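CalS13 (Micromonospora echinospora, PDB 4ZAS) probably acts as a pyridoxal phosphate-dependent sugar aminotransferase of the DegT/DnrJ/EryC1 family and binds dTDP-4-keto-6-deoxyglucose. Local coordinates at residues R293-N298 and V384-T389; E313-A318 and M327-V332. All blocks are in the same frame, centred on the assembly; numbering follows the deposited sequence.

The two contacts lie in the smaller, C-terminal part of a fold consistent with type I pyridoxal phosphate enzymes, their centres about 16 Å apart. Contact 2 is nested within contact 1 along the chain: 293-298 on helix 275-305 comes first, then 313-318 and 327-332, then 384-389. Strand 328-332 is the middle strand of a three-stranded antiparallel sheet; contact 2 joins it to edge strand 312-313, while contact 1 packs the loop leaving the other edge strand, 379-382, against the helix. The contacts meet where Val-384 CG1 lies 3.5 Å from Met-327 C. Helix and sheet are thus tied together, with the side chain of Trp-387 about 8 Å from bound dTDP-4-keto-6-deoxyglucose.

Contact 1 (R293-N298 and V384-T389); sequences RRHREN and VGWWLT
The helix backbone at His-295 comes to 4.7 Å, CA to CA, from Gly-385, where a type I turn running to Leu-388 begins. The His-295 imidazole is covered on one face by this glycine: Gly-385 CA sits 3.4 Å from the ring centroid and 14° off the normal, a CH-pi contact. Trp-386 lies alongside, its CD1 in the imidazole plane and 3.4 Å from His-295 NE2; the two rings meet rim to rim. ND1 is hydrogen-bonded to the carbonyl of Phe-325, so the imidazole is held at ND1 as well as packed on its face. In this small sheet-and-helix part of the aminotransferase fold, the turn leads from strand 379-382 into helix 390-401, where Thr-389 is the N-cap. Asn-298 has CG anti to its carbonyl carbon (chi1 -64°), which directs ND2 to Val-384 O at 2.9 Å, donating from above the carbonyl plane. Arg-294 NH1 approaches Trp-386 O at 2.5 Å, a length short enough to be doubtful, while NE pairs with Glu-290. A leucine in place of Arg-294 would probably cost Glu-290 one of its two salt-bridge partners, leaving Arg-293, along with any polar contact to the Trp-386 carbonyl.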
loop_
_atom_site.group_PDB
_atom_site.type_symbol
_atom_site.label_atom_id
_atom_site.label_comp_id
_atom_site.label_asym_id
_atom_site.label_seq_id
_atom_site.Cartn_x
_atom_site.Cartn_y
_atom_site.Cartn_z
ATOM N N ARG A 293 11.448 14.784 23.228
ATOM C CA ARG A 293 11.726 15.389 24.527
ATOM C C ARG A 293 10.794 16.580 24.753
ATOM O O ARG A 293 10.310 16.796 25.864
ATOM C CB ARG A 293 13.185 15.833 24.622
ATOM C CG ARG A 293 13.630 16.236 26.006
ATOM C CD ARG A 293 14.877 17.127 25.968
ATOM N NE ARG A 293 14.615 18.373 25.258
ATOM C CZ ARG A 293 14.001 19.422 25.805
ATOM N NH1 ARG A 293 13.592 19.373 27.069
ATOM N NH2 ARG A 293 13.787 20.519 25.090
ATOM N N ARG A 294 10.520 17.339 23.692
ATOM C CA ARG A 294 9.635 18.490 23.816
ATOM C C ARG A 294 8.175 18.056 24.044
ATOM O O ARG A 294 7.472 18.673 24.847
ATOM C CB ARG A 294 9.736 19.393 22.584
ATOM C CG ARG A 294 10.980 20.284 22.556
ATOM C CD ARG A 294 10.827 21.379 21.501
ATOM N NE ARG A 294 11.891 21.330 20.504
ATOM C CZ ARG A 294 11.765 21.779 19.257
ATOM N NH1 ARG A 294 10.621 22.325 18.860
ATOM N NH2 ARG A 294 12.784 21.680 18.406
ATOM N N HIS A 295 7.726 16.999 23.354
ATOM C CA HIS A 295 6.397 16.431 23.600
ATOM C C HIS A 295 6.241 16.119 25.111
ATOM O O HIS A 295 5.258 16.514 25.749
ATOM C CB HIS A 295 6.172 15.147 22.777
ATOM C CG HIS A 295 5.605 15.356 21.397
ATOM N ND1 HIS A 295 4.331 14.956 21.049
ATOM C CD2 HIS A 295 6.160 15.863 20.265
ATOM C CE1 HIS A 295 4.118 15.224 19.769
ATOM N NE2 HIS A 295 5.209 15.781 19.272
ATOM N N ARG A 296 7.214 15.412 25.683
ATOM C CA ARG A 296 7.106 14.972 27.067
ATOM C C ARG A 296 7.162 16.113 28.046
ATOM O O ARG A 296 6.478 16.087 29.072
ATOM C CB ARG A 296 8.191 13.945 27.398
ATOM C CG ARG A 296 7.913 12.592 26.809
ATOM C CD ARG A 296 9.080 11.660 26.941
ATOM N NE ARG A 296 8.682 10.302 26.586
ATOM C CZ ARG A 296 9.527 9.356 26.184
ATOM N NH1 ARG A 296 10.824 9.616 26.060
ATOM N NH2 ARG A 296 9.067 8.152 25.890
ATOM N N GLU A 297 7.994 17.101 27.737
ATOM C CA GLU A 297 8.144 18.272 28.593
ATOM C C GLU A 297 6.834 19.058 28.635
ATOM O O GLU A 297 6.407 19.512 29.697
ATOM C CB GLU A 297 9.298 19.140 28.104
ATOM C CG GLU A 297 9.286 20.538 28.653
ATOM C CD GLU A 297 10.447 21.357 28.147
ATOM O OE1 GLU A 297 11.086 20.940 27.153
ATOM O OE2 GLU A 297 10.715 22.421 28.742
ATOM N N ASN A 298 6.191 19.197 27.479
ATOM C CA ASN A 298 4.908 19.873 27.400
ATOM C C ASN A 298 3.843 19.065 28.141
ATOM O O ASN A 298 2.999 19.643 28.823
ATOM C CB ASN A 298 4.482 20.098 25.938
ATOM C CG ASN A 298 5.426 21.032 25.182
ATOM O OD1 ASN A 298 6.127 21.837 25.789
ATOM N ND2 ASN A 298 5.420 20.945 23.847
ATOM N N VAL A 384 0.100 19.235 22.072
ATOM C CA VAL A 384 1.118 19.010 23.091
ATOM C C VAL A 384 2.493 18.869 22.443
ATOM O O VAL A 384 3.507 18.848 23.144
ATOM C CB VAL A 384 0.769 17.757 23.947
ATOM C CG1 VAL A 384 1.040 16.488 23.165
ATOM C CG2 VAL A 384 1.513 17.760 25.300
ATOM N N GLY A 385 2.524 18.804 21.106
ATOM C CA GLY A 385 3.749 18.547 20.351
ATOM C C GLY A 385 4.915 19.535 20.412
ATOM O O GLY A 385 4.852 20.555 21.105
ATOM N N TRP A 386 5.980 19.216 19.671
ATOM C CA TRP A 386 7.261 19.942 19.688
ATOM C C TRP A 386 7.208 21.373 19.133
ATOM O O TRP A 386 8.164 22.133 19.287
ATOM C CB TRP A 386 8.327 19.140 18.913
ATOM C CG TRP A 386 7.862 18.706 17.542
ATOM C CD1 TRP A 386 7.352 17.483 17.197
ATOM C CD2 TRP A 386 7.823 19.508 16.348
ATOM N NE1 TRP A 386 7.012 17.473 15.862
ATOM C CE2 TRP A 386 7.292 18.697 15.317
ATOM C CE3 TRP A 386 8.190 20.829 16.051
ATOM C CZ2 TRP A 386 7.114 19.165 14.010
ATOM C CZ3 TRP A 386 8.014 21.291 14.750
ATOM C CH2 TRP A 386 7.486 20.453 13.744
ATOM N N TRP A 387 6.119 21.728 18.461
ATOM C CA TRP A 387 5.986 23.054 17.837
ATOM C C TRP A 387 5.427 24.099 18.795
ATOM O O TRP A 387 5.361 25.288 18.462
ATOM C CB TRP A 387 5.080 22.977 16.616
ATOM C CG TRP A 387 3.747 22.385 16.962
ATOM C CD1 TRP A 387 2.621 23.064 17.334
ATOM C CD2 TRP A 387 3.405 20.988 16.992
ATOM N NE1 TRP A 387 1.596 22.180 17.575
ATOM C CE2 TRP A 387 2.051 20.899 17.379
ATOM C CE3 TRP A 387 4.108 19.807 16.723
ATOM C CZ2 TRP A 387 1.380 19.666 17.505
ATOM C CZ3 TRP A 387 3.435 18.576 16.837
ATOM C CH2 TRP A 387 2.083 18.523 17.223
ATOM N N LEU A 388 4.998 23.658 19.973
ATOM C CA LEU A 388 4.463 24.591 20.955
ATOM C C LEU A 388 5.555 25.464 21.573
ATOM O O LEU A 388 6.503 24.963 22.174
ATOM C CB LEU A 388 3.729 23.847 22.069
ATOM C CG LEU A 388 2.424 23.126 21.767
ATOM C CD1 LEU A 388 1.755 22.723 23.073
ATOM C CD2 LEU A 388 1.526 24.034 20.984
ATOM N N THR A 389 5.394 26.778 21.468
ATOM C CA THR A 389 6.269 27.682 22.194
ATOM C C THR A 389 5.818 27.730 23.633
ATOM O O THR A 389 4.697 27.324 23.960
ATOM C CB THR A 389 6.225 29.097 21.652
ATOM O OG1 THR A 389 4.940 29.662 21.951
ATOM C CG2 THR A 389 6.479 29.108 20.152
#

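Contact 2 (E313-A318 and M327-V332); sequences EQTERA and MYPLKV
Glu-313 and Lys-331 form an antiparallel hydrogen-bonded pair joining edge strand 312-313 to strand 328-332, the middle strand of the three-stranded sheet in the smaller part of this aminotransferase fold. Two nearly straight bonds define it: Glu-313 N to Lys-331 O at 2.8 Å, and Lys-331 N to Glu-313 O at 2.7 Å, the latter in the carbonyl plane. Both side chains leave on the same face of the sheet and cross obliquely, but OE1 of Glu-313 and NZ of Lys-331 remain 4.1 Å apart, beyond a salt bridge. Each has its polar partner elsewhere, Glu-313 in Arg-378 and Lys-331 in the carbonyl of Pro-137.

Beyond this pair the 313-318 backbone diverges, and side chains take over. Tyr-328 has CG anti to the backbone N (chi1 -170°), which brings the far end of the phenol close to Gln-314 and Arg-317. Gln-314 reaches it with an extended chain, its OE1 at the ring's edge and 3.1 Å from Tyr-328 OH, amide and ring planes 67° apart; CG of the same glutamine packs beside Leu-330 CD2. Arg-317, bent at chi2, brings the edge of its guanidinium to the phenol from an oblique direction, NH2 lying 3.3 Å from Tyr-328 CE2 with the planes 79° apart. Asp-303 receives both groups, in a salt bridge from Arg-317 NH2 and a hydrogen bond with Tyr-328 OH, and thereby holds them next to each other. The guanidinium is also gripped within its own loop, NH1 donating to Glu-316 O. Thr-315 meets Pro-329 at about a right angle, OG1 touching the pyrrolidine CG at 3.6 Å. A water joins the two segments where they separate: it accepts from Thr-315 N and from Arg-317 NH2, and donates to Pro-329 O at 3.0 Å.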
loop_
_atom_site.group_PDB
_atom_site.type_symbol
_atom_site.label_atom_id
_atom_site.label_comp_id
_atom_site.label_asym_id
_atom_site.label_seq_id
_atom_site.Cartn_x
_atom_site.Cartn_y
_atom_site.Cartn_z
ATOM N N GLU A 313 -10.818 15.746 33.448
ATOM C CA GLU A 313 -10.232 14.552 34.036
ATOM C C GLU A 313 -9.078 14.097 33.178
ATOM O O GLU A 313 -9.232 13.949 31.965
ATOM C CB GLU A 313 -11.267 13.434 34.186
ATOM C CG GLU A 313 -12.475 13.863 35.006
ATOM C CD GLU A 313 -13.345 12.706 35.460
ATOM O OE1 GLU A 313 -12.988 11.532 35.196
ATOM O OE2 GLU A 313 -14.399 12.992 36.073
ATOM N N GLN A 314 -7.929 13.859 33.798
ATOM C CA GLN A 314 -6.742 13.452 33.050
ATOM C C GLN A 314 -6.685 11.927 33.010
ATOM O O GLN A 314 -7.439 11.250 33.720
ATOM C CB GLN A 314 -5.471 14.022 33.688
ATOM C CG GLN A 314 -5.463 15.549 33.827
ATOM C CD GLN A 314 -4.160 16.096 34.396
ATOM O OE1 GLN A 314 -3.123 15.440 34.368
ATOM N NE2 GLN A 314 -4.226 17.280 34.957
ATOM N N THR A 315 -5.781 11.408 32.187
ATOM C CA THR A 315 -5.562 9.979 31.994
ATOM C C THR A 315 -4.608 9.446 33.062
ATOM O O THR A 315 -3.808 10.204 33.614
ATOM C CB THR A 315 -4.986 9.702 30.578
ATOM O OG1 THR A 315 -6.039 9.776 29.610
ATOM C CG2 THR A 315 -4.335 8.319 30.481
ATOM N N GLU A 316 -4.749 8.165 33.400
ATOM C CA GLU A 316 -3.840 7.457 34.307
ATOM C C GLU A 316 -2.349 7.651 33.949
ATOM O O GLU A 316 -2.004 7.780 32.776
ATOM C CB GLU A 316 -4.203 5.966 34.289
ATOM C CG GLU A 316 -3.258 5.049 35.026
ATOM C CD GLU A 316 -3.487 3.591 34.678
ATOM O OE1 GLU A 316 -2.628 2.988 33.986
ATOM O OE2 GLU A 316 -4.513 3.043 35.142
ATOM N N ARG A 317 -1.478 7.686 34.956
ATOM C CA ARG A 317 -0.029 7.770 34.721
ATOM C C ARG A 317 0.728 6.796 35.608
ATOM O O ARG A 317 0.788 6.972 36.807
ATOM C CB ARG A 317 0.522 9.183 34.972
ATOM C CG ARG A 317 -0.089 10.303 34.162
ATOM C CD ARG A 317 0.585 10.468 32.828
ATOM N NE ARG A 317 0.100 11.658 32.140
ATOM C CZ ARG A 317 -1.021 11.706 31.428
ATOM N NH1 ARG A 317 -1.804 10.641 31.337
ATOM N NH2 ARG A 317 -1.381 12.836 30.838
ATOM N N ALA A 318 1.354 5.800 35.008
ATOM C CA ALA A 318 2.117 4.836 35.771
ATOM C C ALA A 318 3.603 5.172 35.745
ATOM O O ALA A 318 4.123 5.658 34.743
ATOM C CB ALA A 318 1.875 3.447 35.219
ATOM N N MET A 327 -0.428 13.260 21.269
ATOM C CA MET A 327 -1.384 14.306 21.584
ATOM C C MET A 327 -1.634 14.216 23.082
ATOM O O MET A 327 -1.263 13.237 23.698
ATOM C CB MET A 327 -2.673 14.132 20.777
ATOM C CG MET A 327 -2.483 14.369 19.296
ATOM S SD MET A 327 -3.958 14.088 18.296
ATOM C CE MET A 327 -4.175 12.346 18.518
ATOM N N TYR A 328 -2.232 15.235 23.683
ATOM C CA TYR A 328 -2.538 15.177 25.110
ATOM C C TYR A 328 -4.045 14.956 25.314
ATOM O O TYR A 328 -4.859 15.750 24.829
ATOM C CB TYR A 328 -2.081 16.456 25.818
ATOM C CG TYR A 328 -2.148 16.367 27.323
ATOM C CD1 TYR A 328 -3.313 16.668 28.001
ATOM C CD2 TYR A 328 -1.050 15.955 28.058
ATOM C CE1 TYR A 328 -3.384 16.576 29.370
ATOM C CE2 TYR A 328 -1.111 15.852 29.428
ATOM C CZ TYR A 328 -2.276 16.166 30.086
ATOM O OH TYR A 328 -2.324 16.078 31.461
ATOM N N PRO A 329 -4.416 13.867 26.011
ATOM C CA PRO A 329 -5.799 13.460 26.284
ATOM C C PRO A 329 -6.417 14.145 27.513
ATOM O O PRO A 329 -5.715 14.373 28.503
ATOM C CB PRO A 329 -5.670 11.961 26.540
ATOM C CG PRO A 329 -4.353 11.828 27.159
ATOM C CD PRO A 329 -3.462 12.870 26.522
ATOM N N LEU A 330 -7.708 14.477 27.424
ATOM C CA LEU A 330 -8.510 14.911 28.557
ATOM C C LEU A 330 -9.893 14.268 28.456
ATOM O O LEU A 330 -10.347 13.951 27.358
ATOM C CB LEU A 330 -8.663 16.432 28.592
ATOM C CG LEU A 330 -7.439 17.284 28.903
ATOM C CD1 LEU A 330 -7.832 18.765 28.908
ATOM C CD2 LEU A 330 -6.803 16.851 30.222
ATOM N N LYS A 331 -10.562 14.058 29.583
ATOM C CA LYS A 331 -11.983 13.737 29.521
ATOM C C LYS A 331 -12.771 14.896 30.130
ATOM O O LYS A 331 -12.619 15.200 31.315
ATOM C CB LYS A 331 -12.280 12.417 30.221
ATOM C CG LYS A 331 -11.570 11.246 29.582
ATOM C CD LYS A 331 -11.700 10.009 30.420
ATOM C CE LYS A 331 -10.803 10.101 31.653
ATOM N NZ LYS A 331 -11.042 8.979 32.607
ATOM N N VAL A 332 -13.609 15.541 29.323
ATOM C CA VAL A 332 -14.245 16.791 29.731
ATOM C C VAL A 332 -15.763 16.740 29.675
ATOM O O VAL A 332 -16.334 16.107 28.792
ATOM C CB VAL A 332 -13.754 17.964 28.850
ATOM C CG1 VAL A 332 -12.259 18.086 28.939
ATOM C CG2 VAL A 332 -14.145 17.761 27.392
HETATM O O HOH W 1 -4.069 13.089 30.671
#